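PDB 5KU5: sensor kinase CusS from Escherichia coli, which senses copper and silver ions in the periplasm and, as a histidine kinase, activates the response regulator CusR by phosphorylating it. Local coordinates for residues V49-A54 / L130-S135. Numbering follows the deposited sequence.
Sequences VLISLA and LYIALS
Strand 49-54 pairs antiparallel with residues 130-135 of strand 125-135 in the middle of the antiparallel sheet of the periplasmic PDC-fold sensor domain. Strand 60-63 flanks the first and strand 111-122 the second. Leu-50 with Ala-133 and Ser-52 with Tyr-131 are the hydrogen-bonded pairs, and each exchanges two bonds. Ala-133 N to Leu-50 O is 2.7 Å and runs nearly along the C=O axis, as does Tyr-131 N to Ser-52 O. The return bond from Ser-52 N lies in the carbonyl plane and uses a lone pair of Tyr-131 O. That oxygen also takes a CA-H...O contact from Ile-51 CA at 3.1 Å.

Val-49, Ile-51, Leu-53, Leu-130, Ile-132 and Leu-134 form an aliphatic face. Helix 2-25 packs on Val-49, Leu-130, Ile-132 and Leu-134 through Leu-14, Ile-17 and Leu-21. The Val-49 and Leu-134 side chains cross obliquely, CG2 of Val-49 meeting CD1 of Leu-134 at 3.7 Å. Val-49 CG1, anti to the backbone N, lies alongside Ile-132 CG2. Ile-51 holds CG1 in the crowded position (chi1 76°), and its CD1 meets Leu-130 CD1 at 3.9 Å. Leu-53 CD1 lies against Leu-130 CA and CB.

The other face is more mixed. Tyr-131 turns a ring edge to Ser-52 O, in plane, with CD1 3.5 Å from that oxygen. Farther along the edge, CE1 meets Ala-54 CB. Ser-52 OG is hydrogen-bonded to Asp-69. Leu-50 and Ala-133 both touch Trp-111. Leu-50 lies about 6 Å from a bound silver ion but is not a ligand. The four backbone bonds satisfy buried polar groups and fix the register, while apolar packing closes the Val-49/Leu-134 face.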
ATOM      1  N   VAL A  49      -0.032  -7.010   5.779  1.00 23.74           N
ATOM      2  CA  VAL A  49       0.161  -6.307   7.046  1.00 23.54           C
ATOM      3  C   VAL A  49      -0.645  -6.992   8.150  1.00 23.63           C
ATOM      4  O   VAL A  49      -1.807  -7.350   7.949  1.00 23.58           O
ATOM      5  CB  VAL A  49      -0.253  -4.817   6.938  1.00 23.54           C
ATOM      6  CG1 VAL A  49      -0.226  -4.122   8.299  1.00 23.59           C
ATOM      7  CG2 VAL A  49       0.654  -4.087   5.960  1.00 23.66           C
ATOM      8  N   LEU A  50      -0.009  -7.182   9.304  1.00 23.75           N
ATOM      9  CA  LEU A  50      -0.684  -7.632  10.519  1.00 24.07           C
ATOM     10  C   LEU A  50      -0.561  -6.530  11.553  1.00 24.49           C
ATOM     11  O   LEU A  50       0.467  -5.844  11.613  1.00 24.12           O
ATOM     12  CB  LEU A  50      -0.039  -8.903  11.064  1.00 23.94           C
ATOM     13  CG  LEU A  50      -0.142 -10.153  10.193  1.00 24.02           C
ATOM     14  CD1 LEU A  50       0.732 -11.251  10.776  1.00 24.15           C
ATOM     15  CD2 LEU A  50      -1.586 -10.618  10.057  1.00 23.82           C
ATOM     16  N   ILE A  51      -1.611  -6.345  12.351  1.00 24.63           N
ATOM     17  CA  ILE A  51      -1.568  -5.388  13.450  1.00 25.42           C
ATOM     18  C   ILE A  51      -2.081  -6.020  14.741  1.00 25.89           C
ATOM     19  O   ILE A  51      -2.821  -7.007  14.714  1.00 25.42           O
ATOM     20  CB  ILE A  51      -2.325  -4.068  13.124  1.00 25.89           C
ATOM     21  CG1 ILE A  51      -3.851  -4.231  13.210  1.00 26.26           C
ATOM     22  CG2 ILE A  51      -1.921  -3.528  11.755  1.00 25.85           C
ATOM     23  CD1 ILE A  51      -4.457  -3.733  14.507  1.00 26.55           C
ATOM     24  N   SER A  52      -1.666  -5.438  15.862  1.00 26.16           N
ATOM     25  CA  SER A  52      -2.179  -5.800  17.175  1.00 26.49           C
ATOM     26  C   SER A  52      -2.322  -4.542  18.021  1.00 26.79           C
ATOM     27  O   SER A  52      -1.407  -3.717  18.072  1.00 26.75           O
ATOM     28  CB  SER A  52      -1.243  -6.782  17.869  1.00 26.73           C
ATOM     29  OG  SER A  52      -1.775  -7.173  19.127  1.00 27.03           O
ATOM     30  N   LEU A  53      -3.472  -4.408  18.676  1.00 27.14           N
ATOM     31  CA  LEU A  53      -3.771  -3.265  19.521  1.00 27.60           C
ATOM     32  C   LEU A  53      -3.827  -3.734  20.971  1.00 28.40           C
ATOM     33  O   LEU A  53      -4.642  -4.594  21.319  1.00 28.23           O
ATOM     34  CB  LEU A  53      -5.100  -2.636  19.098  1.00 27.46           C
ATOM     35  CG  LEU A  53      -5.408  -1.240  19.648  1.00 27.38           C
ATOM     36  CD1 LEU A  53      -4.462  -0.200  19.063  1.00 27.16           C
ATOM     37  CD2 LEU A  53      -6.856  -0.870  19.361  1.00 27.50           C
ATOM     38  N   ALA A  54      -2.940  -3.181  21.798  1.00 29.26           N
ATOM     39  CA  ALA A  54      -2.878  -3.494  23.223  1.00 30.43           C
ATOM     40  C   ALA A  54      -3.532  -2.376  24.024  1.00 32.07           C
ATOM     41  O   ALA A  54      -3.475  -1.210  23.624  1.00 31.66           O
ATOM     42  CB  ALA A  54      -1.433  -3.677  23.658  1.00 30.49           C
ATOM     43  N   LEU A 130      -0.419   0.565  19.555  1.00 25.94           N
ATOM     44  CA  LEU A 130      -0.628  -0.089  18.265  1.00 25.82           C
ATOM     45  C   LEU A 130       0.678  -0.719  17.790  1.00 25.86           C
ATOM     46  O   LEU A 130       1.701  -0.043  17.738  1.00 25.61           O
ATOM     47  CB  LEU A 130      -1.108   0.932  17.230  1.00 25.94           C
ATOM     48  CG  LEU A 130      -1.307   0.458  15.787  1.00 25.99           C
ATOM     49  CD1 LEU A 130      -2.337  -0.663  15.700  1.00 26.03           C
ATOM     50  CD2 LEU A 130      -1.712   1.633  14.918  1.00 26.00           C
ATOM     51  N   TYR A 131       0.627  -2.008  17.450  1.00 26.05           N
ATOM     52  CA  TYR A 131       1.749  -2.734  16.851  1.00 26.06           C
ATOM     53  C   TYR A 131       1.412  -3.006  15.387  1.00 25.40           C
ATOM     54  O   TYR A 131       0.313  -3.470  15.091  1.00 25.32           O
ATOM     55  CB  TYR A 131       1.980  -4.059  17.578  1.00 26.48           C
ATOM     56  CG  TYR A 131       2.437  -3.906  19.010  1.00 27.19           C
ATOM     57  CD1 TYR A 131       1.529  -3.599  20.022  1.00 27.56           C
ATOM     58  CD2 TYR A 131       3.779  -4.074  19.360  1.00 27.45           C
ATOM     59  CE1 TYR A 131       1.941  -3.461  21.339  1.00 27.85           C
ATOM     60  CE2 TYR A 131       4.201  -3.934  20.675  1.00 27.60           C
ATOM     61  CZ  TYR A 131       3.280  -3.626  21.660  1.00 28.03           C
ATOM     62  OH  TYR A 131       3.686  -3.488  22.969  1.00 29.01           O
ATOM     63  N   ILE A 132       2.355  -2.712  14.490  1.00 24.56           N
ATOM     64  CA  ILE A 132       2.164  -2.849  13.041  1.00 23.64           C
ATOM     65  C   ILE A 132       3.296  -3.708  12.485  1.00 23.13           C
ATOM     66  O   ILE A 132       4.456  -3.396  12.722  1.00 22.83           O
ATOM     67  CB  ILE A 132       2.214  -1.478  12.319  1.00 23.73           C
ATOM     68  CG1 ILE A 132       1.270  -0.465  12.985  1.00 24.22           C
ATOM     69  CG2 ILE A 132       1.860  -1.640  10.840  1.00 23.54           C
ATOM     70  CD1 ILE A 132       1.492   0.969  12.545  1.00 24.50           C
ATOM     71  N   ALA A 133       2.953  -4.760  11.739  1.00 22.11           N
ATOM     72  CA  ALA A 133       3.931  -5.651  11.111  1.00 21.65           C
ATOM     73  C   ALA A 133       3.716  -5.698   9.596  1.00 21.53           C
ATOM     74  O   ALA A 133       2.627  -6.035   9.140  1.00 20.88           O
ATOM     75  CB  ALA A 133       3.820  -7.047  11.704  1.00 21.53           C
ATOM     76  N   LEU A 134       4.759  -5.366   8.832  1.00 21.70           N
ATOM     77  CA  LEU A 134       4.734  -5.393   7.362  1.00 21.94           C
ATOM     78  C   LEU A 134       5.564  -6.567   6.850  1.00 21.78           C
ATOM     79  O   LEU A 134       6.679  -6.792   7.322  1.00 21.84           O
ATOM     80  CB  LEU A 134       5.295  -4.083   6.791  1.00 22.18           C
ATOM     81  CG  LEU A 134       5.440  -3.966   5.266  1.00 22.68           C
ATOM     82  CD1 LEU A 134       4.076  -3.987   4.598  1.00 22.97           C
ATOM     83  CD2 LEU A 134       6.194  -2.701   4.887  1.00 23.00           C
ATOM     84  N   SER A 135       5.028  -7.295   5.870  1.00 21.72           N
ATOM     85  CA  SER A 135       5.706  -8.465   5.306  1.00 21.75           C
ATOM     86  C   SER A 135       6.987  -8.091   4.565  1.00 21.66           C
ATOM     87  O   SER A 135       6.982  -7.186   3.730  1.00 21.21           O
ATOM     88  CB  SER A 135       4.786  -9.225   4.349  1.00 21.82           C
ATOM     89  OG  SER A 135       5.502 -10.250   3.677  1.00 22.13           O
TER